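Local structure of trehalose-6-phosphate phosphatase (Neosartorya fumigata, 5DXL) at residues Q14-A18 and P209-L213; R21-Y27 and R59-I65; T50-L54 and I266-N270; G78-G84 and R94-S98. The protein is a phosphatase-family protein of the HAD clan, with a mixed-sheet, helix-flanked core and a smaller four-stranded antiparallel sheet. All coordinates share one frame; numbering follows the deposited sequence.

Contact 1 of 4, residues Q14-A18 and P209-L213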
loop_
_atom_site.group_PDB
_atom_site.type_symbol
_atom_site.label_atom_id
_atom_site.label_comp_id
_atom_site.label_asym_id
_atom_site.label_seq_id
_atom_site.Cartn_x
_atom_site.Cartn_y
_atom_site.Cartn_z
ATOM N N GLN A 14 3.870 -6.162 23.166
ATOM C CA GLN A 14 4.791 -5.204 22.571
ATOM C C GLN A 14 4.116 -3.841 22.369
ATOM O O GLN A 14 4.764 -2.808 22.483
ATOM C CB GLN A 14 5.355 -5.736 21.251
ATOM C CG GLN A 14 6.493 -4.905 20.681
ATOM C CD GLN A 14 7.661 -4.733 21.661
ATOM O OE1 GLN A 14 7.881 -5.568 22.545
ATOM N NE2 GLN A 14 8.413 -3.649 21.498
ATOM N N TYR A 15 2.817 -3.844 22.084
ATOM C CA TYR A 15 2.045 -2.599 21.964
ATOM C C TYR A 15 2.132 -1.783 23.248
ATOM O O TYR A 15 2.410 -0.582 23.218
ATOM C CB TYR A 15 0.580 -2.904 21.639
ATOM C CG TYR A 15 -0.310 -1.683 21.441
ATOM C CD1 TYR A 15 -0.245 -0.925 20.281
ATOM C CD2 TYR A 15 -1.237 -1.319 22.404
ATOM C CE1 TYR A 15 -1.074 0.176 20.090
ATOM C CE2 TYR A 15 -2.066 -0.217 22.222
ATOM C CZ TYR A 15 -1.978 0.522 21.059
ATOM O OH TYR A 15 -2.802 1.619 20.889
ATOM N N ARG A 16 1.897 -2.449 24.372
ATOM C CA ARG A 16 1.948 -1.776 25.680
ATOM C C ARG A 16 3.337 -1.236 26.009
ATOM O O ARG A 16 3.480 -0.173 26.613
ATOM C CB ARG A 16 1.504 -2.731 26.778
ATOM C CG ARG A 16 0.023 -2.981 26.814
ATOM C CD ARG A 16 -0.326 -3.882 27.998
ATOM N NE ARG A 16 -1.766 -4.008 28.168
ATOM C CZ ARG A 16 -2.390 -5.136 28.478
ATOM N NH1 ARG A 16 -1.699 -6.257 28.664
ATOM N NH2 ARG A 16 -3.712 -5.145 28.599
ATOM N N LYS A 17 4.359 -1.977 25.613
ATOM C CA LYS A 17 5.742 -1.634 25.913
ATOM C C LYS A 17 6.234 -0.454 25.068
ATOM O O LYS A 17 7.036 0.369 25.514
ATOM C CB LYS A 17 6.619 -2.866 25.685
ATOM C CG LYS A 17 8.057 -2.764 26.141
ATOM C CD LYS A 17 8.726 -4.128 25.992
ATOM C CE LYS A 17 10.198 -4.082 26.354
ATOM N NZ LYS A 17 10.403 -3.690 27.775
ATOM N N ALA A 18 5.732 -0.367 23.843
ATOM C CA ALA A 18 6.224 0.606 22.883
ATOM C C ALA A 18 5.782 2.028 23.183
ATOM O O ALA A 18 4.610 2.281 23.449
ATOM C CB ALA A 18 5.775 0.215 21.474
ATOM N N PRO A 209 10.138 3.504 15.860
ATOM C CA PRO A 209 9.001 2.956 16.598
ATOM C C PRO A 209 9.351 1.588 17.152
ATOM O O PRO A 209 10.048 0.833 16.478
ATOM C CB PRO A 209 7.894 2.869 15.537
ATOM C CG PRO A 209 8.611 2.787 14.247
ATOM C CD PRO A 209 9.875 3.600 14.416
ATOM N N GLU A 210 8.897 1.284 18.358
ATOM C CA GLU A 210 9.139 -0.017 18.971
ATOM C C GLU A 210 8.016 -0.990 18.648
ATOM O O GLU A 210 7.993 -2.111 19.140
ATOM C CB GLU A 210 9.276 0.110 20.489
ATOM C CG GLU A 210 10.502 0.870 20.967
ATOM C CD GLU A 210 10.354 1.299 22.415
ATOM O OE1 GLU A 210 9.745 2.363 22.657
ATOM O OE2 GLU A 210 10.819 0.559 23.308
ATOM N N PHE A 211 7.068 -0.542 17.828
ATOM C CA PHE A 211 5.947 -1.393 17.440
ATOM C C PHE A 211 5.521 -0.999 16.038
ATOM O O PHE A 211 5.223 0.166 15.781
ATOM C CB PHE A 211 4.791 -1.247 18.433
ATOM C CG PHE A 211 3.550 -2.034 18.078
ATOM C CD1 PHE A 211 3.296 -3.264 18.664
ATOM C CD2 PHE A 211 2.617 -1.515 17.183
ATOM C CE1 PHE A 211 2.142 -3.976 18.361
ATOM C CE2 PHE A 211 1.459 -2.224 16.876
ATOM C CZ PHE A 211 1.217 -3.443 17.463
ATOM N N VAL A 212 5.502 -1.971 15.132
ATOM C CA VAL A 212 4.997 -1.760 13.775
ATOM C C VAL A 212 4.014 -2.869 13.458
ATOM O O VAL A 212 4.348 -4.043 13.581
ATOM C CB VAL A 212 6.116 -1.764 12.715
ATOM C CG1 VAL A 212 5.533 -1.518 11.335
ATOM C CG2 VAL A 212 7.171 -0.716 13.053
ATOM N N LEU A 213 2.790 -2.498 13.094
ATOM C CA LEU A 213 1.812 -3.474 12.616
ATOM C C LEU A 213 1.434 -3.118 11.198
ATOM O O LEU A 213 0.944 -2.014 10.930
ATOM C CB LEU A 213 0.571 -3.496 13.504
ATOM C CG LEU A 213 -0.583 -4.405 13.036
ATOM C CD1 LEU A 213 -0.178 -5.878 12.965
ATOM C CD2 LEU A 213 -1.769 -4.256 13.985
HETATM O O HOH W 1 10.631 -2.450 22.969
#

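Contact 2 of 4, residues R21-Y27 and R59-I65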
loop_
_atom_site.group_PDB
_atom_site.type_symbol
_atom_site.label_atom_id
_atom_site.label_comp_id
_atom_site.label_asym_id
_atom_site.label_seq_id
_atom_site.Cartn_x
_atom_site.Cartn_y
_atom_site.Cartn_z
ATOM N N ARG A 21 4.317 3.885 18.134
ATOM C CA ARG A 21 3.743 2.787 17.347
ATOM C C ARG A 21 3.461 3.243 15.928
ATOM O O ARG A 21 3.037 4.380 15.713
ATOM C CB ARG A 21 2.442 2.275 17.976
ATOM C CG ARG A 21 2.522 1.722 19.407
ATOM C CD ARG A 21 2.430 2.833 20.435
ATOM N NE ARG A 21 2.064 2.300 21.744
ATOM C CZ ARG A 21 0.872 2.427 22.311
ATOM N NH1 ARG A 21 -0.111 3.082 21.700
ATOM N NH2 ARG A 21 0.672 1.900 23.513
ATOM N N LEU A 22 3.678 2.347 14.968
ATOM C CA LEU A 22 3.379 2.635 13.566
ATOM C C LEU A 22 2.430 1.584 13.019
ATOM O O LEU A 22 2.685 0.388 13.169
ATOM C CB LEU A 22 4.659 2.668 12.736
ATOM C CG LEU A 22 4.498 2.758 11.219
ATOM C CD1 LEU A 22 3.847 4.074 10.793
ATOM C CD2 LEU A 22 5.855 2.593 10.546
ATOM N N PHE A 23 1.332 2.039 12.420
ATOM C CA PHE A 23 0.347 1.146 11.793
ATOM C C PHE A 23 0.233 1.454 10.309
ATOM O O PHE A 23 0.092 2.618 9.927
ATOM C CB PHE A 23 -1.030 1.312 12.444
ATOM C CG PHE A 23 -1.091 0.866 13.880
ATOM C CD1 PHE A 23 -1.521 -0.407 14.203
ATOM C CD2 PHE A 23 -0.746 1.734 14.910
ATOM C CE1 PHE A 23 -1.590 -0.819 15.527
ATOM C CE2 PHE A 23 -0.806 1.322 16.236
ATOM C CZ PHE A 23 -1.240 0.058 16.547
HETATM N N MSE A 24 0.319 0.434 9.461
HETATM C CA MSE A 24 0.110 0.625 8.035
HETATM C C MSE A 24 -0.899 -0.414 7.557
HETATM O O MSE A 24 -0.621 -1.616 7.596
HETATM C CB MSE A 24 1.448 0.520 7.279
HETATM C CG MSE A 24 2.440 1.596 7.717
HETATM SE SE MSE A 24 4.203 1.541 6.838
HETATM C CE MSE A 24 4.856 -0.150 7.510
ATOM N N PHE A 25 -2.066 0.058 7.127
ATOM C CA PHE A 25 -3.161 -0.818 6.707
ATOM C C PHE A 25 -3.546 -0.606 5.259
ATOM O O PHE A 25 -3.825 0.525 4.871
ATOM C CB PHE A 25 -4.435 -0.536 7.522
ATOM C CG PHE A 25 -4.257 -0.589 9.013
ATOM C CD1 PHE A 25 -3.474 -1.558 9.620
ATOM C CD2 PHE A 25 -4.899 0.332 9.805
ATOM C CE1 PHE A 25 -3.347 -1.594 11.014
ATOM C CE2 PHE A 25 -4.792 0.293 11.197
ATOM C CZ PHE A 25 -4.028 -0.667 11.797
ATOM N N ASP A 26 -3.616 -1.679 4.473
ATOM C CA ASP A 26 -4.407 -1.623 3.251
ATOM C C ASP A 26 -5.862 -1.474 3.703
ATOM O O ASP A 26 -6.189 -1.769 4.855
ATOM C CB ASP A 26 -4.176 -2.885 2.398
ATOM C CG ASP A 26 -4.677 -2.752 0.956
ATOM O OD1 ASP A 26 -5.246 -1.719 0.575
ATOM O OD2 ASP A 26 -4.479 -3.714 0.189
ATOM N N TYR A 27 -6.733 -0.989 2.819
ATOM C CA TYR A 27 -8.132 -0.819 3.197
ATOM C C TYR A 27 -8.993 -1.980 2.661
ATOM O O TYR A 27 -9.391 -2.863 3.421
ATOM C CB TYR A 27 -8.678 0.540 2.710
ATOM C CG TYR A 27 -10.138 0.675 3.026
ATOM C CD1 TYR A 27 -10.564 0.745 4.347
ATOM C CD2 TYR A 27 -11.091 0.677 2.018
ATOM C CE1 TYR A 27 -11.908 0.826 4.663
ATOM C CE2 TYR A 27 -12.446 0.758 2.323
ATOM C CZ TYR A 27 -12.840 0.827 3.645
ATOM O OH TYR A 27 -14.174 0.910 3.961
ATOM N N ARG A 59 0.542 8.340 20.577
ATOM C CA ARG A 59 1.665 7.416 20.505
ATOM C C ARG A 59 1.595 6.628 19.200
ATOM O O ARG A 59 2.580 6.025 18.792
ATOM C CB ARG A 59 1.664 6.455 21.690
ATOM C CG ARG A 59 1.808 7.150 23.060
ATOM C CD ARG A 59 1.649 6.142 24.192
ATOM N NE ARG A 59 0.297 5.590 24.254
ATOM C CZ ARG A 59 -0.107 4.645 25.101
ATOM N NH1 ARG A 59 0.742 4.127 25.989
ATOM N NH2 ARG A 59 -1.369 4.230 25.071
ATOM N N ASN A 60 0.423 6.640 18.568
ATOM C CA ASN A 60 0.216 5.873 17.334
ATOM C C ASN A 60 0.307 6.754 16.097
ATOM O O ASN A 60 -0.219 7.862 16.066
ATOM C CB ASN A 60 -1.154 5.177 17.341
ATOM C CG ASN A 60 -1.309 4.192 18.493
ATOM O OD1 ASN A 60 -0.327 3.653 18.996
ATOM N ND2 ASN A 60 -2.543 3.944 18.898
ATOM N N ALA A 61 0.976 6.252 15.067
ATOM C CA ALA A 61 0.904 6.861 13.749
ATOM C C ALA A 61 0.148 5.865 12.884
ATOM O O ALA A 61 0.628 4.750 12.664
ATOM C CB ALA A 61 2.303 7.145 13.177
ATOM N N VAL A 62 -1.033 6.254 12.421
ATOM C CA VAL A 62 -1.921 5.312 11.746
ATOM C C VAL A 62 -2.087 5.705 10.286
ATOM O O VAL A 62 -2.553 6.809 9.978
ATOM C CB VAL A 62 -3.308 5.254 12.440
ATOM C CG1 VAL A 62 -4.200 4.228 11.759
ATOM C CG2 VAL A 62 -3.152 4.912 13.927
ATOM N N TRP A 63 -1.691 4.794 9.400
ATOM C CA TRP A 63 -1.721 5.035 7.959
ATOM C C TRP A 63 -2.659 4.087 7.235
ATOM O O TRP A 63 -2.645 2.875 7.486
ATOM C CB TRP A 63 -0.316 4.893 7.362
ATOM C CG TRP A 63 0.526 6.097 7.639
ATOM C CD1 TRP A 63 1.276 6.335 8.748
ATOM C CD2 TRP A 63 0.663 7.244 6.799
ATOM N NE1 TRP A 63 1.893 7.569 8.645
ATOM C CE2 TRP A 63 1.529 8.143 7.454
ATOM C CE3 TRP A 63 0.147 7.593 5.547
ATOM C CZ2 TRP A 63 1.891 9.367 6.894
ATOM C CZ3 TRP A 63 0.505 8.815 4.996
ATOM C CH2 TRP A 63 1.369 9.683 5.673
ATOM N N ILE A 64 -3.464 4.650 6.334
ATOM C CA ILE A 64 -4.255 3.869 5.387
ATOM C C ILE A 64 -3.558 3.989 4.023
ATOM O O ILE A 64 -3.359 5.103 3.533
ATOM C CB ILE A 64 -5.711 4.381 5.282
ATOM C CG1 ILE A 64 -6.370 4.533 6.657
ATOM C CG2 ILE A 64 -6.560 3.465 4.379
ATOM C CD1 ILE A 64 -6.335 3.274 7.502
ATOM N N ILE A 65 -3.172 2.858 3.428
ATOM C CA ILE A 65 -2.403 2.852 2.183
ATOM C C ILE A 65 -3.207 2.078 1.154
ATOM O O ILE A 65 -3.253 0.858 1.184
ATOM C CB ILE A 65 -1.009 2.243 2.403
ATOM C CG1 ILE A 65 -0.290 2.994 3.527
ATOM C CG2 ILE A 65 -0.171 2.309 1.121
ATOM C CD1 ILE A 65 0.995 2.326 3.981
#

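Contact 3 of 4, residues T50-L54 and I266-N270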
loop_
_atom_site.group_PDB
_atom_site.type_symbol
_atom_site.label_atom_id
_atom_site.label_comp_id
_atom_site.label_asym_id
_atom_site.label_seq_id
_atom_site.Cartn_x
_atom_site.Cartn_y
_atom_site.Cartn_z
ATOM N N THR A 50 -13.310 2.128 15.136
ATOM C CA THR A 50 -12.084 1.415 15.458
ATOM C C THR A 50 -10.859 2.227 15.045
ATOM O O THR A 50 -9.906 2.367 15.815
ATOM C CB THR A 50 -12.079 0.041 14.768
ATOM O OG1 THR A 50 -13.248 -0.683 15.181
ATOM C CG2 THR A 50 -10.843 -0.761 15.140
ATOM N N LEU A 51 -10.904 2.780 13.839
ATOM C CA LEU A 51 -9.805 3.607 13.343
ATOM C C LEU A 51 -9.687 4.919 14.108
ATOM O O LEU A 51 -8.580 5.354 14.427
ATOM C CB LEU A 51 -9.973 3.896 11.851
ATOM C CG LEU A 51 -9.769 2.705 10.920
ATOM C CD1 LEU A 51 -10.070 3.124 9.483
ATOM C CD2 LEU A 51 -8.340 2.186 11.029
ATOM N N LYS A 52 -10.824 5.549 14.393
ATOM C CA LYS A 52 -10.802 6.826 15.097
ATOM C C LYS A 52 -10.171 6.663 16.478
ATOM O O LYS A 52 -9.330 7.471 16.898
ATOM C CB LYS A 52 -12.209 7.398 15.201
ATOM C CG LYS A 52 -12.255 8.703 15.960
ATOM C CD LYS A 52 -13.673 9.241 16.020
ATOM C CE LYS A 52 -13.716 10.556 16.793
ATOM N NZ LYS A 52 -15.096 11.118 16.821
ATOM N N THR A 53 -10.558 5.597 17.176
ATOM C CA THR A 53 -10.036 5.342 18.511
ATOM C C THR A 53 -8.538 5.033 18.467
ATOM O O THR A 53 -7.773 5.535 19.291
ATOM C CB THR A 53 -10.817 4.200 19.183
ATOM O OG1 THR A 53 -12.178 4.625 19.369
ATOM C CG2 THR A 53 -10.205 3.819 20.532
ATOM N N LEU A 54 -8.109 4.240 17.490
ATOM C CA LEU A 54 -6.688 3.924 17.377
ATOM C C LEU A 54 -5.858 5.187 17.115
ATOM O O LEU A 54 -4.806 5.388 17.726
ATOM C CB LEU A 54 -6.463 2.886 16.259
ATOM C CG LEU A 54 -5.022 2.377 16.149
ATOM C CD1 LEU A 54 -4.718 1.431 17.305
ATOM C CD2 LEU A 54 -4.786 1.663 14.810
ATOM N N ILE A 266 -7.489 -4.921 16.237
ATOM C CA ILE A 266 -7.287 -3.507 16.538
ATOM C C ILE A 266 -8.137 -3.100 17.747
ATOM O O ILE A 266 -7.677 -2.341 18.597
ATOM C CB ILE A 266 -7.606 -2.622 15.319
ATOM C CG1 ILE A 266 -6.666 -2.983 14.171
ATOM C CG2 ILE A 266 -7.418 -1.150 15.671
ATOM C CD1 ILE A 266 -7.118 -2.439 12.829
ATOM N N SER A 267 -9.356 -3.634 17.848
ATOM C CA SER A 267 -10.199 -3.380 19.030
ATOM C C SER A 267 -9.521 -3.831 20.318
ATOM O O SER A 267 -9.579 -3.125 21.331
ATOM C CB SER A 267 -11.551 -4.074 18.881
ATOM O OG SER A 267 -12.268 -3.521 17.795
HETATM N N MSE A 268 -8.869 -4.991 20.280
HETATM C CA MSE A 268 -8.131 -5.480 21.442
HETATM C C MSE A 268 -7.073 -4.463 21.850
HETATM O O MSE A 268 -6.917 -4.168 23.038
HETATM C CB MSE A 268 -7.471 -6.838 21.161
HETATM C CG MSE A 268 -6.457 -7.276 22.253
HETATM SE SE MSE A 268 -5.539 -8.887 21.664
HETATM C CE MSE A 268 -4.393 -7.981 20.351
ATOM N N LEU A 269 -6.349 -3.914 20.874
ATOM C CA LEU A 269 -5.327 -2.923 21.199
ATOM C C LEU A 269 -5.968 -1.669 21.793
ATOM O O LEU A 269 -5.478 -1.117 22.794
ATOM C CB LEU A 269 -4.498 -2.560 19.961
ATOM C CG LEU A 269 -3.715 -3.713 19.333
ATOM C CD1 LEU A 269 -2.943 -3.181 18.133
ATOM C CD2 LEU A 269 -2.764 -4.363 20.339
ATOM N N ASN A 270 -7.077 -1.236 21.200
ATOM C CA ASN A 270 -7.805 -0.066 21.694
ATOM C C ASN A 270 -8.278 -0.251 23.124
ATOM O O ASN A 270 -8.275 0.699 23.909
ATOM C CB ASN A 270 -9.017 0.241 20.816
ATOM C CG ASN A 270 -8.643 0.853 19.467
ATOM O OD1 ASN A 270 -7.558 1.395 19.296
ATOM N ND2 ASN A 270 -9.566 0.783 18.515
HETATM O O HOH W 2 -13.956 -1.456 17.566
#

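Contact 4 of 4, residues G78-G84 and R94-S98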
loop_
_atom_site.group_PDB
_atom_site.type_symbol
_atom_site.label_atom_id
_atom_site.label_comp_id
_atom_site.label_asym_id
_atom_site.label_seq_id
_atom_site.Cartn_x
_atom_site.Cartn_y
_atom_site.Cartn_z
ATOM N N GLY A 78 -11.563 10.954 6.076
ATOM C CA GLY A 78 -10.816 12.189 6.230
ATOM C C GLY A 78 -11.213 13.020 7.442
ATOM O O GLY A 78 -10.482 13.923 7.843
ATOM N N HIS A 79 -12.370 12.702 8.019
ATOM C CA HIS A 79 -12.846 13.398 9.209
ATOM C C HIS A 79 -12.071 12.989 10.461
ATOM O O HIS A 79 -12.254 13.589 11.528
ATOM C CB HIS A 79 -14.326 13.117 9.424
ATOM C CG HIS A 79 -14.603 11.682 9.737
ATOM N ND1 HIS A 79 -14.507 10.687 8.789
ATOM C CD2 HIS A 79 -14.912 11.068 10.902
ATOM C CE1 HIS A 79 -14.786 9.522 9.350
ATOM N NE2 HIS A 79 -15.027 9.726 10.633
ATOM N N ILE A 80 -11.254 11.941 10.351
ATOM C CA ILE A 80 -10.346 11.544 11.428
ATOM C C ILE A 80 -9.013 12.228 11.152
ATOM O O ILE A 80 -8.220 11.769 10.338
ATOM C CB ILE A 80 -10.179 10.019 11.498
ATOM C CG1 ILE A 80 -11.554 9.355 11.630
ATOM C CG2 ILE A 80 -9.258 9.626 12.656
ATOM C CD1 ILE A 80 -11.557 7.872 11.339
ATOM N N PRO A 81 -8.762 13.358 11.819
ATOM C CA PRO A 81 -7.644 14.196 11.378
ATOM C C PRO A 81 -6.282 13.534 11.568
ATOM O O PRO A 81 -5.350 13.844 10.834
ATOM C CB PRO A 81 -7.782 15.448 12.259
ATOM C CG PRO A 81 -8.530 14.986 13.460
ATOM C CD PRO A 81 -9.471 13.922 12.980
ATOM N N GLU A 82 -6.181 12.611 12.516
ATOM C CA GLU A 82 -4.901 11.986 12.808
ATOM C C GLU A 82 -4.485 10.924 11.793
ATOM O O GLU A 82 -3.342 10.476 11.805
ATOM C CB GLU A 82 -4.930 11.352 14.207
ATOM C CG GLU A 82 -5.203 12.337 15.359
ATOM C CD GLU A 82 -6.674 12.596 15.588
ATOM O OE1 GLU A 82 -7.519 12.060 14.841
ATOM O OE2 GLU A 82 -6.999 13.351 16.532
ATOM N N LEU A 83 -5.404 10.492 10.934
ATOM C CA LEU A 83 -5.032 9.443 9.983
ATOM C C LEU A 83 -4.106 9.979 8.918
ATOM O O LEU A 83 -4.385 11.014 8.309
ATOM C CB LEU A 83 -6.252 8.849 9.288
ATOM C CG LEU A 83 -7.206 7.965 10.066
ATOM C CD1 LEU A 83 -8.313 7.509 9.106
ATOM C CD2 LEU A 83 -6.462 6.759 10.629
ATOM N N GLY A 84 -3.024 9.254 8.672
ATOM C CA GLY A 84 -2.262 9.457 7.454
ATOM C C GLY A 84 -2.964 8.721 6.324
ATOM O O GLY A 84 -3.409 7.591 6.507
ATOM N N ARG A 94 -1.719 12.478 2.459
ATOM C CA ARG A 94 -2.066 13.452 3.492
ATOM C C ARG A 94 -1.412 13.016 4.787
ATOM O O ARG A 94 -1.679 11.912 5.268
ATOM C CB ARG A 94 -3.582 13.575 3.671
ATOM C CG ARG A 94 -3.973 14.686 4.695
ATOM C CD ARG A 94 -5.430 14.576 5.241
ATOM N NE ARG A 94 -5.579 13.550 6.281
ATOM C CZ ARG A 94 -6.719 13.331 6.942
ATOM N NH1 ARG A 94 -7.791 14.073 6.652
ATOM N NH2 ARG A 94 -6.798 12.364 7.874
ATOM N N GLN A 95 -0.535 13.856 5.341
ATOM C CA GLN A 95 0.114 13.538 6.611
ATOM C C GLN A 95 -0.899 13.604 7.750
ATOM O O GLN A 95 -1.858 14.369 7.684
ATOM C CB GLN A 95 1.263 14.514 6.906
ATOM C CG GLN A 95 2.437 14.472 5.932
ATOM C CD GLN A 95 3.208 13.164 6.005
ATOM O OE1 GLN A 95 3.360 12.568 7.073
ATOM N NE2 GLN A 95 3.706 12.716 4.865
ATOM N N PRO A 96 -0.673 12.822 8.816
ATOM C CA PRO A 96 -1.466 12.989 10.035
ATOM C C PRO A 96 -1.544 14.454 10.482
ATOM O O PRO A 96 -0.515 15.146 10.498
ATOM C CB PRO A 96 -0.704 12.144 11.062
ATOM C CG PRO A 96 -0.104 11.037 10.220
ATOM C CD PRO A 96 0.307 11.728 8.931
ATOM N N ARG A 97 -2.764 14.895 10.790
ATOM C CA ARG A 97 -3.060 16.206 11.374
ATOM C C ARG A 97 -2.823 17.357 10.403
ATOM O O ARG A 97 -2.784 18.519 10.806
ATOM C CB ARG A 97 -2.258 16.411 12.673
ATOM C CG ARG A 97 -2.610 15.393 13.767
ATOM C CD ARG A 97 -1.771 15.559 15.047
ATOM N NE ARG A 97 -2.057 14.454 15.968
ATOM C CZ ARG A 97 -1.569 13.224 15.820
ATOM N NH1 ARG A 97 -0.746 12.944 14.813
ATOM N NH2 ARG A 97 -1.899 12.269 16.677
ATOM N N SER A 98 -2.699 17.034 9.118
ATOM C CA SER A 98 -2.620 18.058 8.075
ATOM C C SER A 98 -3.891 18.052 7.237
ATOM O O SER A 98 -4.465 16.994 6.979
ATOM C CB SER A 98 -1.402 17.829 7.176
ATOM O OG SER A 98 -1.411 18.740 6.088
HETATM O O HOH W 3 -5.874 15.878 8.980
#

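Contact 1 of 4, residues Q14-A18 and P209-L213
With CG anti to the backbone N and the chain then bent at chi2 (56°), Q14 carries its amide round to E210; CG is also anti to N in Y15 and F211, the next residues on each side, whose rings meet beside the amide. Q14 NE2 donates to the main-chain E210 O at 2.8 Å. The bond is close to straight, 166° at the hydrogen, and the acceptor lies in the plane of the amide. A second link leaves the same nitrogen: a water accepts from Q14 NE2 at 2.9 Å and donates to E210 OE2 at 3.0 Å, so one amide holds both the backbone and the side chain of E210. The other carboxylate oxygen, OE1, forms a salt bridge with R19.

Beneath this polar layer the edge of Y15 is directed at the face of F211. The stack is T-shaped, with centroids 5.4 Å apart and planes at 75°, and Y15 CD1 stands above the middle of the phenyl ring. Y15 CB adds an off-centre CH-pi contact to that ring. A18, the first residue to leave the helix, sets its methyl group against two neighbours at once, its CB lying 3.5 Å from F211 CB and 3.6 Å from E210 CB.

Helix 8-17 thus packs by its last turn on the chain leading into strand 211-216, and Y15 OH is hydrogen-bonded to N60 ND2. The chemistry is split into layers: packed rings inside, and outside them a carboxylate whose arginine and water partners would be expected to stabilise its charged form.

Contact 2 of 4, residues R21-Y27 and R59-I65
R21 and R59 run alongside each other with their guanidinium ends level, R21 NH2 set above the centre of the R59 group and the two planes 36° apart. R21 NH2 is only 3.3 Å from R59 NH1, but both arginines turn to D57, R59 NH2 by a salt bridge and R21 NH1 by a weak, long pair, which probably offsets this closeness. At its edge the R21 group turns to N60, NH1 donating to OD1 at 2.8 Å, with the two planes 20° apart. N60 OD1 also sits in the plane of the F23 ring, at its edge, 3.6 Å from F23 CE2. On this same face F25 CE2 touches V62 CG1 and F25 CD2 touches I64 CD1. The other face carries L22, whose CD1 is 4.0 Å from W63 CD1, and M24, running alongside I65.

The backbones are parallel neighbours in full register from R21–N60 to F25–I64, bonded alternately from A61, W63 and I65 N to R21, F23 and F25 O, and back from R21, F23 and F25 N to R59, A61 and W63 O. D26, just beyond, opens the first signature motif of the HAD clan. These strands are the two ends of a beta-alpha-beta crossover: helix 45-56 packs on F23, F25 and V62, helix 190-199 on L22, M24, W63 and I65, and strand 211-216 adjoins 21-25.

Contact 3 of 4, residues T50-L54 and I266-N270
T50 O takes two donors: L54 N from its own helix at 3.1 Å and, from the other helix, N270 ND2, also at 3.1 Å. The asparagine arrives in the carbonyl plane, on a lone pair, with 154° at the hydrogen, and leaves the intrahelical bond in place. Its CG is anti to the carbonyl carbon (chi1 -74°), which lays the amide across the groove between T50, T53 and L54. There T53 CG2 presses against N270 CG at 3.5 Å, while N270 OD1 rests near L54 CA and CD1 without forming a bond to L54 N.

One turn back the contact becomes apolar. T50 CG2 meets I266 CG2 at 3.5 Å, a tight fit for two methyls, and L54 CD2 comes to the same I266 branch at 3.9 Å, the leucine set roughly perpendicular to the isoleucine. Beside this patch a water bridges the two helices, donating to both hydroxyls and reaching T50 OG1 at 2.6 Å and S267 OG at 2.7 Å; those oxygens also bond to R46 O and I263 O within their respective helices.

The two short segments cross at 38° with their axes 9.7 Å apart. Helices 45-56 and 259-270 pack together here on one face of the core sheet, L54 reaching F23 and F25 of strand 21-25, I266 reaching F25, and L269 filling in between F23 and helix 8-17.

Contact 4 of 4, residues G78-G84 and R94-S98
R94 spreads its guanidinium across the carbonyls of the 78-84 loop, and all three nitrogens find acceptors there. NH1 donates to G78 O at 2.9 Å, exactly in the guanidinium plane and on a lone pair of the carbonyl. NH2 serves two oxygens: L83 O at 2.8 Å, almost straight and again in plane, and I80 O at 2.9 Å, more bent at 136° and tilted out of it. NE adds a weak bond to L83 O. A turn at chi3 (78°) is what swings the otherwise extended chain round to face the loop.

I80 O is shared, since L83 N also reaches it, from the opposite face of the carbonyl, closing the type I turn from I80 to L83. P81 O is occupied as well: R97 N donates to it at 2.8 Å, and a water gives it one bond and S98 O another. This water lies over the centre of one face of the R94 group. The second loop makes its own type II turn from Q95 to S98, with R97 at the position of positive phi.

Beyond the bonds, P96 CB comes within 3.2 Å of E82 O, and P96 CD packs on G84 CA. E82 CG lies against one face of the R97 guanidinium, toward its rim; the charged ends do not pair, E82 OE2 and R97 NE being 5.1 Å apart.

A single arginine, then, satisfies three main-chain oxygens in a loop that lacks regular structure, tying the turn after helix 70-77 to the end of strand 92-94; the carbonyl oxygens gathered round it would be expected to stabilise its positive charge.

In the fold
From the N terminus, helix 8-17 supplies the first half of contact 1, whose loop closes only at 209-213. Contacts 2 and 4 both fall inside that loop and follow one another in series: 21-27 closes on 59-65 before 78-84 closes on 94-98. Contact 3 starts on the helix between the two strands of contact 2 and ends near the C terminus, so it crosses contacts 1 and 2 while enclosing contact 4. Neighbouring strands connect the set: 211-216 pairs with 21-25, and V62 and I64 bond to G84 of contact 4. Together they join the sheet, from strand 211-216 to the 92-94 hairpin, to helices 8-17, 45-56 and 259-270.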